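Cupin 2 conserved barrel domain protein (Leptotrichia buccalis, PDB 3RNS) is of unknown function but carries a conserved cupin barrel domain and probably folds as two cupin-type barrels in one chain. Local coordinates at residues Y186-K191 with A201-N206; F129-V134 with K219-L224; M29-Q34 with D174-V179; H91-E96 with L103-E108; K77-G82 with D99-I104. All coordinates share one frame; numbering follows the deposited sequence. Where two conformers were deposited one is given.

Contact 1: Y186-K191 with A201-N206; sequences YYVDGK and AVLPAN
Val-188 sends its two methyls to two different neighbours. CG2 meets CD2 of Leu-203 at 3.7 Å, and CG1 faces the ring carbon CD of Pro-204 at 4.0 Å. The first torsion of Val-188 explains this split. With CG1 opposite the backbone N (chi1 169°), CG2 is left beside that N and opposite the carbonyl carbon, so the two methyls diverge toward the two successive residues.

Leu-203 is turned the other way. Its CG lies beside the backbone N (chi1 -42°), and CD1 continues the extended chain. CD2 is the branch that meets Val-188. This one methyl serves two residues, since it also lies 4.3 Å from CD1 of Tyr-186. It reaches that ring at a slant. The Tyr-186 ring packs further on Phe-193, Val-177, Phe-218 and Met-220, which places it deep in the hydrophobic interior.

No hydrogen bond joins the two segments, and apolar packing alone makes the contact. Their strands belong to different sheets: 183-188 pairs with 191-196, and 199-203 pairs with 174-180. After Val-188 the first strand turns back through a type I' turn. Val-188 and Lys-191 close it with a pair of backbone bonds, and Gly-190 takes a positive phi inside it. Two facing antiparallel sheets that enclose an apolar core fit the cupin barrel, the family to which this range belongs.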
# COMPACT_ATOMS: atom_id res chain seq x y z
N TYR A 186 -3.98 13.02 -9.87
CA TYR A 186 -3.08 12.21 -10.70
C TYR A 186 -3.46 12.30 -12.16
O TYR A 186 -4.58 12.67 -12.50
CB TYR A 186 -3.11 10.76 -10.26
CG TYR A 186 -2.48 10.53 -8.93
CD1 TYR A 186 -1.19 10.04 -8.84
CD2 TYR A 186 -3.17 10.81 -7.76
CE1 TYR A 186 -0.61 9.83 -7.60
CE2 TYR A 186 -2.58 10.63 -6.54
CZ TYR A 186 -1.32 10.12 -6.46
OH TYR A 186 -0.74 9.92 -5.21
N TYR A 187 -2.49 12.06 -13.02
CA TYR A 187 -2.73 12.00 -14.44
C TYR A 187 -2.11 10.72 -14.97
O TYR A 187 -0.98 10.34 -14.58
CB TYR A 187 -2.10 13.17 -15.18
CG TYR A 187 -2.56 14.57 -14.77
CD1 TYR A 187 -3.47 15.30 -15.53
CD2 TYR A 187 -2.03 15.17 -13.65
CE1 TYR A 187 -3.84 16.59 -15.15
CE2 TYR A 187 -2.38 16.42 -13.27
CZ TYR A 187 -3.29 17.14 -14.01
OH TYR A 187 -3.61 18.42 -13.54
N VAL A 188 -2.84 10.06 -15.86
CA VAL A 188 -2.29 8.92 -16.60
C VAL A 188 -2.54 9.19 -18.06
O VAL A 188 -3.69 9.35 -18.46
CB VAL A 188 -2.92 7.56 -16.17
CG1 VAL A 188 -2.52 6.42 -17.17
CG2 VAL A 188 -2.47 7.20 -14.75
N ASP A 189 -1.46 9.28 -18.83
CA ASP A 189 -1.51 9.57 -20.26
C ASP A 189 -2.42 10.81 -20.50
O ASP A 189 -3.37 10.76 -21.27
CB ASP A 189 -2.04 8.34 -20.98
CG ASP A 189 -1.69 8.32 -22.46
OD1 ASP A 189 -0.91 9.18 -22.93
OD2 ASP A 189 -2.23 7.41 -23.14
N GLY A 190 -2.14 11.88 -19.76
CA GLY A 190 -2.93 13.10 -19.84
C GLY A 190 -4.30 13.13 -19.16
O GLY A 190 -4.84 14.20 -18.95
N LYS A 191 -4.86 11.98 -18.79
CA LYS A 191 -6.15 11.97 -18.13
C LYS A 191 -6.10 12.17 -16.59
O LYS A 191 -5.48 11.38 -15.92
CB LYS A 191 -6.83 10.68 -18.38
CG LYS A 191 -8.18 10.66 -17.79
CD LYS A 191 -8.63 9.27 -17.72
CE LYS A 191 -8.19 8.61 -16.44
NZ LYS A 191 -8.63 7.21 -16.53
N ALA A 201 -4.95 3.95 -6.48
CA ALA A 201 -5.04 3.82 -7.93
C ALA A 201 -3.82 3.11 -8.49
O ALA A 201 -2.70 3.19 -7.93
CB ALA A 201 -5.21 5.25 -8.63
N VAL A 202 -3.99 2.50 -9.64
CA VAL A 202 -2.87 1.90 -10.35
C VAL A 202 -2.43 2.80 -11.51
O VAL A 202 -3.25 3.22 -12.32
CB VAL A 202 -3.21 0.47 -10.88
CG1 VAL A 202 -2.04 -0.10 -11.72
CG2 VAL A 202 -3.49 -0.44 -9.70
N LEU A 203 -1.13 3.08 -11.57
CA LEU A 203 -0.54 3.81 -12.66
C LEU A 203 0.20 2.75 -13.43
O LEU A 203 1.23 2.25 -12.95
CB LEU A 203 0.43 4.91 -12.15
CG LEU A 203 -0.01 5.74 -10.94
CD1 LEU A 203 1.11 6.72 -10.48
CD2 LEU A 203 -1.28 6.47 -11.30
N PRO A 204 -0.29 2.41 -14.63
CA PRO A 204 0.27 1.28 -15.39
C PRO A 204 1.65 1.49 -16.00
O PRO A 204 2.05 2.62 -16.35
CB PRO A 204 -0.77 1.03 -16.47
CG PRO A 204 -1.37 2.38 -16.69
CD PRO A 204 -1.36 3.08 -15.36
N ALA A 205 2.34 0.37 -16.18
CA ALA A 205 3.72 0.31 -16.64
C ALA A 205 3.85 0.98 -17.99
O ALA A 205 2.97 0.84 -18.81
CB ALA A 205 4.22 -1.18 -16.76
N ASN A 206 4.94 1.69 -18.19
CA ASN A 206 5.33 2.19 -19.52
C ASN A 206 4.38 3.21 -20.14
O ASN A 206 4.44 3.47 -21.36
CB ASN A 206 5.56 1.01 -20.48
CG ASN A 206 6.54 -0.02 -19.92
OD1 ASN A 206 7.58 0.35 -19.36
ND2 ASN A 206 6.21 -1.29 -20.05

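Contact 2: F129-V134 with K219-L224; sequences FNLAEV and KMLLIL
Lys-219 supplies the polar part of this contact by donating from NZ to the backbone O of Ala-132 at 2.9 Å. The donor stands well above the carbonyl plane, 48° out of it. NZ also bonds to the backbone O of Val-135, and the ammonium makes a cation-pi contact with Tyr-137. The chain is extended beyond CG, so it spans the distance from the strand to the 3-10 segment. Cutting Lys-219 back to an alanine is likely to leave the carbonyls of Ala-132 and Val-135 without this donor and Tyr-137 without its cation.

Apolar packing comes next. CD2 of Leu-131 lies 3.8 Å from CD2 of Leu-221 and nearly as close to its CD1. The two side chains meet at about a right angle, one methyl set against the forked end of the other. Leu-147 touches both leucines, and Leu-180 and Phe-84 pack on Leu-131.

The third interaction lies within segment 129-134. Asn-130 OD1 accepts from Glu-133 N at 3.0 Å, in the plane of its amide carbonyl. This is an Asx motif. It follows edge strand 129-130 of one sheet, and Leu-131 and the 3-10 segment 132-134 after it together pack on strand 218-225 of the cupin domain.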
# COMPACT_ATOMS: atom_id res chain seq x y z
N PHE A 129 4.81 0.84 12.50
CA PHE A 129 4.82 2.27 12.71
C PHE A 129 3.82 2.99 11.79
O PHE A 129 3.52 2.50 10.69
CB PHE A 129 6.24 2.82 12.48
CG PHE A 129 6.82 2.47 11.15
CD1 PHE A 129 7.45 1.25 10.96
CD2 PHE A 129 6.71 3.33 10.09
CE1 PHE A 129 7.95 0.90 9.73
CE2 PHE A 129 7.22 3.01 8.87
CZ PHE A 129 7.86 1.78 8.68
N ASN A 130 3.36 4.17 12.22
CA ASN A 130 2.45 4.97 11.41
C ASN A 130 3.20 5.53 10.22
O ASN A 130 4.22 6.21 10.36
CB ASN A 130 1.79 6.08 12.26
CG ASN A 130 0.77 6.88 11.46
OD1 ASN A 130 1.12 7.80 10.71
ND2 ASN A 130 -0.49 6.51 11.58
N LEU A 131 2.70 5.24 9.02
CA LEU A 131 3.39 5.58 7.81
C LEU A 131 3.34 7.08 7.49
O LEU A 131 4.36 7.66 7.15
CB LEU A 131 2.78 4.77 6.66
CG LEU A 131 3.59 4.56 5.43
CD1 LEU A 131 4.95 4.03 5.77
CD2 LEU A 131 2.82 3.60 4.55
N ALA A 132 2.16 7.70 7.63
CA ALA A 132 1.98 9.11 7.31
C ALA A 132 2.91 10.00 8.15
O ALA A 132 3.48 11.03 7.69
CB ALA A 132 0.46 9.53 7.49
N GLU A 133 3.10 9.59 9.40
CA GLU A 133 3.91 10.39 10.30
C GLU A 133 5.42 10.31 10.02
O GLU A 133 6.19 11.05 10.56
CB GLU A 133 3.59 10.04 11.75
CG GLU A 133 2.95 11.21 12.53
CD GLU A 133 1.43 11.41 12.30
OE1 GLU A 133 0.95 12.52 12.66
OE2 GLU A 133 0.71 10.49 11.80
N VAL A 134 5.83 9.44 9.12
CA VAL A 134 7.25 9.29 8.83
C VAL A 134 7.81 10.39 7.92
O VAL A 134 9.01 10.65 7.89
CB VAL A 134 7.48 7.85 8.28
CG1 VAL A 134 8.28 7.82 7.01
CG2 VAL A 134 8.08 7.00 9.36
N LYS A 219 -0.24 13.33 1.18
CA LYS A 219 0.80 12.31 1.31
C LYS A 219 0.34 11.03 0.61
O LYS A 219 -0.86 10.70 0.58
CB LYS A 219 1.09 12.01 2.82
CG LYS A 219 1.68 13.13 3.58
CD LYS A 219 1.81 12.82 5.06
CE LYS A 219 2.26 14.00 5.81
NZ LYS A 219 2.46 13.69 7.22
N MSE A 220 1.31 10.30 0.07
CA MSE A 220 1.05 9.04 -0.56
C MSE A 220 2.15 8.01 -0.32
O MSE A 220 3.31 8.33 -0.09
CB MSE A 220 0.93 9.26 -2.07
CG MSE A 220 2.17 9.99 -2.67
SE MSE A 220 2.29 9.86 -4.67
CE MSE A 220 2.81 8.05 -4.73
N LEU A 221 1.74 6.76 -0.37
CA LEU A 221 2.61 5.63 -0.47
C LEU A 221 2.59 5.11 -1.90
O LEU A 221 1.50 4.89 -2.51
CB LEU A 221 2.13 4.52 0.47
CG LEU A 221 2.70 3.08 0.35
CD1 LEU A 221 4.21 3.02 0.75
CD2 LEU A 221 1.79 2.10 1.17
N LEU A 222 3.77 4.85 -2.43
CA LEU A 222 3.94 4.31 -3.78
C LEU A 222 4.55 2.92 -3.69
O LEU A 222 5.61 2.73 -3.06
CB LEU A 222 4.89 5.21 -4.60
CG LEU A 222 5.32 4.66 -6.00
CD1 LEU A 222 4.13 4.72 -6.96
CD2 LEU A 222 6.53 5.38 -6.60
N ILE A 223 3.88 1.95 -4.33
CA ILE A 223 4.39 0.59 -4.37
C ILE A 223 4.51 0.28 -5.84
O ILE A 223 3.48 0.15 -6.55
CB ILE A 223 3.44 -0.45 -3.67
CG1 ILE A 223 3.15 -0.11 -2.19
CG2 ILE A 223 4.06 -1.90 -3.74
CD1 ILE A 223 1.86 -0.79 -1.67
N LEU A 224 5.75 0.14 -6.28
CA LEU A 224 6.07 -0.21 -7.66
C LEU A 224 6.55 -1.66 -7.74
O LEU A 224 7.55 -2.02 -7.09
CB LEU A 224 7.14 0.72 -8.19
CG LEU A 224 7.78 0.44 -9.55
CD1 LEU A 224 6.69 0.52 -10.62
CD2 LEU A 224 8.97 1.46 -9.83

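Contact 3: M29-Q34 with D174-V179; sequences MRILNQ and DALVTV
Gln-34 and Asp-174 meet through a water rather than directly. NE2 of Gln-34 and OD2 of Asp-174 are 3.5 Å apart and make no hydrogen bond. The water donates to Asp-174 OD2 at 2.8 Å and accepts a weak bond from Gln-34 NE2. The Gln-34 chain bends at its second torsion (chi2 -73°). The two side chains cross at about a right angle, while the amide and carboxylate planes are 27° apart. The other carboxylate oxygen, OD1, takes the backbone N-H of Ala-205, so both carboxylate oxygens of Asp-174 have a partner.

Ile-31 and Leu-32 form a classic beta bulge opposite Ile-39. Its effect is that two successive side chains both point toward segment 174-179. The contact joins strand 26-33 of one cupin-type sheet to strand 174-180 of the second barrel.

In the conformer given, Leu-32 puts CD2 3.9 Å from CB of Asp-174; a second was deposited, so this detail is less certain. Val-225 and Val-202 also pack on Leu-32. Ile-31 reaches with CD1 to CD2 of Leu-176 at 4.2 Å. Ile-39 of strand 37-44 touches Ile-31, Leu-32 and Leu-176.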
# COMPACT_ATOMS: atom_id res chain seq x y z
N MSE A 29 -7.73 -11.11 -2.01
CA MSE A 29 -7.78 -10.75 -3.41
C MSE A 29 -6.37 -10.33 -3.86
O MSE A 29 -5.73 -9.45 -3.23
CB MSE A 29 -8.67 -9.50 -3.43
CG MSE A 29 -9.00 -8.89 -4.71
SE MSE A 29 -10.18 -7.37 -4.17
CE MSE A 29 -10.54 -7.25 -5.93
N ARG A 30 -5.90 -10.92 -4.93
CA ARG A 30 -4.66 -10.47 -5.50
C ARG A 30 -4.98 -9.26 -6.38
O ARG A 30 -5.92 -9.27 -7.18
CB ARG A 30 -4.00 -11.57 -6.30
CG ARG A 30 -2.65 -11.13 -6.82
CD ARG A 30 -1.64 -12.20 -6.80
NE ARG A 30 -1.30 -12.71 -5.47
CZ ARG A 30 -0.29 -13.55 -5.24
NH1 ARG A 30 0.49 -13.92 -6.22
NH2 ARG A 30 -0.03 -14.01 -4.02
N ILE A 31 -4.23 -8.19 -6.23
CA ILE A 31 -4.52 -7.07 -7.11
C ILE A 31 -3.42 -6.81 -8.19
O ILE A 31 -3.75 -6.36 -9.26
CB ILE A 31 -4.90 -5.80 -6.35
CG1 ILE A 31 -3.81 -5.37 -5.45
CG2 ILE A 31 -6.21 -5.95 -5.46
CD1 ILE A 31 -4.12 -3.94 -4.91
N LEU A 32 -2.14 -7.04 -7.88
CA LEU A 32 -1.05 -6.98 -8.86
C LEU A 32 -0.22 -8.23 -8.68
O LEU A 32 0.05 -8.63 -7.56
CB LEU A 32 -0.14 -5.75 -8.62
CG LEU A 32 -0.54 -4.38 -9.16
CD1 LEU A 32 -1.82 -3.87 -8.51
CD2 LEU A 32 0.63 -3.37 -8.97
N ASN A 33 0.20 -8.83 -9.78
CA ASN A 33 0.95 -10.07 -9.71
C ASN A 33 2.04 -10.06 -10.77
O ASN A 33 1.76 -9.87 -11.94
CB ASN A 33 -0.01 -11.25 -9.95
CG ASN A 33 0.51 -12.58 -9.40
OD1 ASN A 33 1.46 -12.65 -8.63
ND2 ASN A 33 -0.17 -13.67 -9.80
N GLN A 34 3.29 -10.25 -10.35
CA GLN A 34 4.43 -10.35 -11.26
C GLN A 34 5.22 -11.62 -10.91
O GLN A 34 4.97 -12.26 -9.88
CB GLN A 34 5.28 -9.11 -11.11
CG GLN A 34 4.62 -7.82 -11.56
CD GLN A 34 4.49 -7.69 -13.07
OE1 GLN A 34 4.97 -8.53 -13.82
NE2 GLN A 34 3.82 -6.62 -13.51
N ASP A 174 4.14 -1.54 -12.87
CA ASP A 174 2.87 -0.99 -12.46
C ASP A 174 3.03 -0.46 -11.06
O ASP A 174 3.61 -1.12 -10.22
CB ASP A 174 1.75 -2.04 -12.46
CG ASP A 174 1.48 -2.63 -13.84
OD1 ASP A 174 1.17 -1.86 -14.79
OD2 ASP A 174 1.61 -3.90 -13.98
N ALA A 175 2.51 0.73 -10.82
CA ALA A 175 2.57 1.34 -9.51
C ALA A 175 1.18 1.42 -8.91
O ALA A 175 0.25 1.91 -9.55
CB ALA A 175 3.10 2.73 -9.61
N LEU A 176 1.08 1.04 -7.67
CA LEU A 176 -0.09 1.30 -6.87
C LEU A 176 0.21 2.50 -5.96
O LEU A 176 1.16 2.48 -5.17
CB LEU A 176 -0.43 0.06 -6.01
CG LEU A 176 -1.66 0.32 -5.11
CD1 LEU A 176 -2.96 0.25 -5.99
CD2 LEU A 176 -1.63 -0.69 -3.93
N VAL A 177 -0.61 3.53 -6.03
CA VAL A 177 -0.49 4.67 -5.13
C VAL A 177 -1.69 4.66 -4.19
O VAL A 177 -2.82 4.28 -4.59
CB VAL A 177 -0.35 6.00 -5.91
CG1 VAL A 177 0.94 5.94 -6.77
CG2 VAL A 177 -1.58 6.29 -6.80
N THR A 178 -1.43 4.96 -2.93
CA THR A 178 -2.46 5.10 -1.92
C THR A 178 -2.27 6.43 -1.20
O THR A 178 -1.18 6.72 -0.68
CB THR A 178 -2.40 3.96 -0.86
OG1 THR A 178 -2.41 2.68 -1.52
CG2 THR A 178 -3.64 4.00 0.06
N VAL A 179 -3.35 7.21 -1.08
CA VAL A 179 -3.25 8.51 -0.49
C VAL A 179 -3.50 8.36 0.98
O VAL A 179 -4.55 7.87 1.38
CB VAL A 179 -4.21 9.50 -1.13
CG1 VAL A 179 -4.28 10.84 -0.32
CG2 VAL A 179 -3.78 9.76 -2.61
O HOH W 1 1.58 -5.92 -12.10

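Contact 4: H91-E96 with L103-E108; sequences HNYSIE and LIEIGE
Ile-95 and Leu-103 mark the nearest approach of the two backbones, yet their CA atoms are 10.3 Å apart, so side chains alone bridge the strands. The strands belong to opposed sheets of a cupin-type barrel: 93-97 lies in the four-stranded sheet, and 101-108 lies in the six-stranded one. No hydrogen bond runs directly between the two segments.

The apolar contact is made tip to tip. CD1 of Ile-95 stands 3.9 Å from CD1 of Leu-103, and CG2 of Ile-95 lies 4.1 Å from the same methyl. Ile-95 puts CG1 beside its backbone N and CG2 opposite that N (chi1 -54°). Both arms of the fork thereby close on one leucine methyl. Ile-70, Ile-50 and Tyr-61 surround Ile-95, and Cys-63 touches Leu-103, so this end of the contact is a hydrophobic layer between the sheets.

The polar end lies at Tyr-93 and Glu-105. Glu-105 has its CG opposite the backbone N (chi1 178°) and stays extended to CD, which carries the carboxylate into the interior. Tyr-93 reaches toward it from the other sheet. A bound acetate, probably from the crystallisation liquor, lies about 4 Å from the Glu-105 side chain, consistent with a small polar pocket here. Glu-105 OE1 is hydrogen-bonded to the hydroxyl of Tyr-38. Tyr-93 OH and Glu-105 OE2 stay 4.3 Å apart, but each is hydrogen-bonded to the same third group, the OH of Tyr-61.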
# COMPACT_ATOMS: atom_id res chain seq x y z
N HIS A 91 10.68 -16.43 8.48
CA HIS A 91 9.97 -16.28 9.75
C HIS A 91 8.55 -16.80 9.68
O HIS A 91 7.76 -16.40 8.80
CB HIS A 91 9.98 -14.83 10.21
CG HIS A 91 11.32 -14.37 10.71
ND1 HIS A 91 12.17 -13.60 9.94
CD2 HIS A 91 11.96 -14.59 11.88
CE1 HIS A 91 13.28 -13.36 10.62
NE2 HIS A 91 13.18 -13.96 11.80
N ASN A 92 8.22 -17.70 10.61
CA ASN A 92 6.84 -18.07 10.86
C ASN A 92 6.19 -16.90 11.53
O ASN A 92 6.82 -16.22 12.37
CB ASN A 92 6.72 -19.26 11.81
CG ASN A 92 7.12 -20.56 11.17
OD1 ASN A 92 6.59 -20.93 10.12
ND2 ASN A 92 8.05 -21.26 11.79
N TYR A 93 4.94 -16.66 11.15
CA TYR A 93 4.12 -15.66 11.82
C TYR A 93 2.64 -16.00 11.71
O TYR A 93 2.22 -16.83 10.93
CB TYR A 93 4.43 -14.25 11.31
CG TYR A 93 4.09 -13.97 9.85
CD1 TYR A 93 5.00 -14.26 8.83
CD2 TYR A 93 2.87 -13.40 9.49
CE1 TYR A 93 4.69 -14.01 7.51
CE2 TYR A 93 2.56 -13.13 8.16
CZ TYR A 93 3.48 -13.44 7.18
OH TYR A 93 3.18 -13.20 5.86
N SER A 94 1.87 -15.34 12.55
CA SER A 94 0.44 -15.37 12.44
C SER A 94 -0.03 -13.93 12.57
O SER A 94 0.68 -13.11 13.19
CB SER A 94 -0.19 -16.27 13.52
OG SER A 94 0.19 -15.84 14.82
N ILE A 95 -1.19 -13.64 12.00
CA ILE A 95 -1.88 -12.33 12.15
C ILE A 95 -3.32 -12.55 12.64
O ILE A 95 -4.10 -13.25 11.98
CB ILE A 95 -1.96 -11.57 10.84
CG1 ILE A 95 -0.55 -11.42 10.22
CG2 ILE A 95 -2.59 -10.19 11.03
CD1 ILE A 95 -0.53 -10.58 8.92
N GLU A 96 -3.64 -11.97 13.81
CA GLU A 96 -4.95 -12.09 14.43
C GLU A 96 -5.69 -10.77 14.35
O GLU A 96 -5.15 -9.70 14.66
CB GLU A 96 -4.84 -12.54 15.89
CG GLU A 96 -4.20 -13.89 16.09
CD GLU A 96 -4.26 -14.42 17.56
OE1 GLU A 96 -3.81 -15.57 17.81
OE2 GLU A 96 -4.74 -13.70 18.46
N LEU A 103 -5.79 -5.34 5.35
CA LEU A 103 -4.35 -5.22 5.13
C LEU A 103 -4.07 -5.23 3.67
O LEU A 103 -4.72 -6.01 2.91
CB LEU A 103 -3.65 -6.41 5.76
CG LEU A 103 -3.70 -6.65 7.27
CD1 LEU A 103 -3.10 -7.98 7.58
CD2 LEU A 103 -3.01 -5.52 8.04
N ILE A 104 -3.12 -4.40 3.23
CA ILE A 104 -2.45 -4.60 1.96
C ILE A 104 -1.21 -5.45 2.26
O ILE A 104 -0.43 -5.10 3.14
CB ILE A 104 -1.97 -3.27 1.29
CG1 ILE A 104 -3.09 -2.24 1.18
CG2 ILE A 104 -1.36 -3.59 -0.08
CD1 ILE A 104 -2.67 -0.90 0.55
N GLU A 105 -1.02 -6.56 1.54
CA GLU A 105 0.13 -7.41 1.70
C GLU A 105 0.98 -7.28 0.43
O GLU A 105 0.49 -7.52 -0.66
CB GLU A 105 -0.27 -8.89 1.89
CG GLU A 105 0.92 -9.84 2.02
CD GLU A 105 0.52 -11.33 2.10
OE1 GLU A 105 0.59 -12.02 1.06
OE2 GLU A 105 0.15 -11.81 3.19
N ILE A 106 2.25 -6.96 0.58
CA ILE A 106 3.17 -6.80 -0.53
C ILE A 106 4.22 -7.86 -0.28
O ILE A 106 4.77 -7.92 0.80
CB ILE A 106 3.83 -5.40 -0.58
CG1 ILE A 106 2.78 -4.29 -0.56
CG2 ILE A 106 4.65 -5.24 -1.83
CD1 ILE A 106 2.43 -3.77 0.83
N GLY A 107 4.43 -8.73 -1.24
CA GLY A 107 5.38 -9.77 -1.09
C GLY A 107 6.38 -9.88 -2.21
O GLY A 107 6.05 -9.56 -3.35
N GLU A 108 7.60 -10.30 -1.86
CA GLU A 108 8.61 -10.81 -2.80
C GLU A 108 8.46 -12.32 -2.81
O GLU A 108 8.42 -12.94 -1.74
CB GLU A 108 10.03 -10.51 -2.34
CG GLU A 108 10.55 -9.08 -2.57
CD GLU A 108 12.05 -9.07 -2.94
OE1 GLU A 108 12.87 -9.66 -2.19
OE2 GLU A 108 12.41 -8.49 -4.00

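Contact 5: K77-G82 with D99-I104; sequences KTISNG and DNLKLI
Ile-79 faces Leu-101 and Leu-103 across the interior of what is probably the first of two cupin-type barrels. Its CB bond points toward segment 99-104, but CB itself makes no close contact there. The chain forks at this atom. The short branch, CG2, turns to Leu-101 and comes within 4.4 Å of its CD1. The long branch starts at CG1, which lies opposite the backbone N (chi1 -167°). CG1 is only a link and stays farther from both leucines. The second torsion is extended as well (chi2 169°), which pushes CD1 deeper into the core. There CD1 ends 4.2 Å from CD2 of Leu-103. One isoleucine thus touches two leucines with two separate methyls.

The leucines come to it indirectly. Their CB bonds do not aim at segment 77-82, but their ends draw nearer to it. In Leu-103 the extended second torsion sends CD1 onward, and CD2 is the branch that turns to Ile-79. Both contacts are loose van der Waals packing, and no hydrogen bond joins the two segments. This packing of buried side chains between facing sheets is consistent with the apolar core of a cupin-type barrel.

Gly-82, just past strand 76-80, pairs by backbone with Leu-131. Strand 76-80 is the outermost of its four-stranded sheet, beside 67-72, whose Ile-70 packs on Ile-79. Strand 101-108 lies in the facing six-stranded sheet, between 37-44 and 59-65, and Cys-63 of the latter packs on Leu-101.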
# COMPACT_ATOMS: atom_id res chain seq x y z
N LYS A 77 3.53 -8.07 18.18
CA LYS A 77 3.50 -6.70 17.68
C LYS A 77 2.04 -6.35 17.49
O LYS A 77 1.24 -7.18 17.01
CB LYS A 77 4.20 -6.56 16.33
CG LYS A 77 5.44 -7.43 16.09
CD LYS A 77 6.70 -6.91 16.77
CE LYS A 77 7.93 -7.61 16.20
NZ LYS A 77 9.14 -7.35 17.03
N THR A 78 1.67 -5.13 17.84
CA THR A 78 0.33 -4.62 17.61
C THR A 78 0.32 -3.85 16.28
O THR A 78 1.29 -3.19 15.94
CB THR A 78 -0.10 -3.74 18.80
OG1 THR A 78 -0.37 -4.59 19.93
CG2 THR A 78 -1.35 -2.95 18.47
N ILE A 79 -0.76 -3.98 15.51
CA ILE A 79 -0.89 -3.26 14.25
C ILE A 79 -2.26 -2.61 14.22
O ILE A 79 -3.25 -3.19 14.65
CB ILE A 79 -0.60 -4.17 12.97
CG1 ILE A 79 -0.43 -3.29 11.72
CG2 ILE A 79 -1.71 -5.20 12.70
CD1 ILE A 79 0.14 -4.05 10.45
N SER A 80 -2.29 -1.38 13.73
CA SER A 80 -3.51 -0.59 13.67
C SER A 80 -3.61 0.17 12.36
O SER A 80 -2.63 0.27 11.58
CB SER A 80 -3.53 0.40 14.85
OG SER A 80 -4.77 1.08 14.89
N ASN A 81 -4.80 0.69 12.09
CA ASN A 81 -5.02 1.52 10.90
C ASN A 81 -3.94 2.59 10.69
O ASN A 81 -3.66 3.31 11.60
CB ASN A 81 -6.37 2.22 11.03
CG ASN A 81 -6.89 2.76 9.70
OD1 ASN A 81 -7.97 3.29 9.67
ND2 ASN A 81 -6.14 2.62 8.63
N GLY A 82 -3.37 2.70 9.49
CA GLY A 82 -2.25 3.60 9.21
C GLY A 82 -0.85 3.04 9.40
O GLY A 82 0.16 3.69 9.05
N ASP A 99 -10.61 -6.84 15.60
CA ASP A 99 -11.87 -6.35 15.05
C ASP A 99 -11.76 -6.64 13.52
O ASP A 99 -11.05 -7.58 13.12
CB ASP A 99 -12.02 -4.87 15.36
CG ASP A 99 -10.82 -4.07 14.90
OD1 ASP A 99 -10.12 -4.53 13.94
OD2 ASP A 99 -10.57 -3.00 15.50
N ASN A 100 -12.42 -5.86 12.65
CA ASN A 100 -12.30 -6.14 11.20
C ASN A 100 -11.00 -5.54 10.64
O ASN A 100 -10.93 -4.36 10.36
CB ASN A 100 -13.51 -5.58 10.47
CG ASN A 100 -13.53 -5.94 8.96
OD1 ASN A 100 -14.30 -5.32 8.24
ND2 ASN A 100 -12.71 -6.92 8.48
N LEU A 101 -9.97 -6.37 10.53
CA LEU A 101 -8.64 -5.97 10.15
C LEU A 101 -8.48 -6.08 8.65
O LEU A 101 -8.78 -7.12 8.08
CB LEU A 101 -7.63 -6.86 10.84
CG LEU A 101 -6.19 -6.52 10.54
CD1 LEU A 101 -5.82 -5.09 11.05
CD2 LEU A 101 -5.32 -7.62 11.12
N LYS A 102 -8.05 -5.00 8.02
CA LYS A 102 -7.84 -5.02 6.58
C LYS A 102 -6.40 -4.64 6.29
O LYS A 102 -5.85 -3.69 6.88
CB LYS A 102 -8.82 -4.10 5.85
CG LYS A 102 -10.30 -4.55 6.06
CD LYS A 102 -11.23 -3.71 5.26
CE LYS A 102 -12.70 -4.09 5.53
NZ LYS A 102 -13.57 -3.20 4.70
N LEU A 103 -5.79 -5.34 5.35
CA LEU A 103 -4.35 -5.22 5.13
C LEU A 103 -4.07 -5.23 3.67
O LEU A 103 -4.72 -6.01 2.91
CB LEU A 103 -3.65 -6.41 5.76
CG LEU A 103 -3.70 -6.65 7.27
CD1 LEU A 103 -3.10 -7.98 7.58
CD2 LEU A 103 -3.01 -5.52 8.04
N ILE A 104 -3.12 -4.40 3.23
CA ILE A 104 -2.45 -4.60 1.96
C ILE A 104 -1.21 -5.45 2.26
O ILE A 104 -0.43 -5.10 3.14
CB ILE A 104 -1.97 -3.27 1.29
CG1 ILE A 104 -3.09 -2.24 1.18
CG2 ILE A 104 -1.36 -3.59 -0.08
CD1 ILE A 104 -2.67 -0.90 0.55

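The five contacts spread over what appear to be two cupin-type barrels. Contacts 4 and 5 belong to the first, share Leu-103 and Ile-104 on strand 101-108, and have centres 11 Å apart. Contact 1 belongs to the second. Contacts 2 and 3, centres 15 Å apart, join the two halves. Each sets a segment of the first six-stranded sheet (strand 129-130 or 26-33) against strand 218-225 or 174-180, neighbours in one sheet. Strand 199-203 of contact 1 continues that sheet beside 174-180. Contact 3 opens first, contacts 5 and 4 lie within its span, contact 2 opens next, and contact 1 lies within the span of contact 2. The chain thus crosses between the halves more than once.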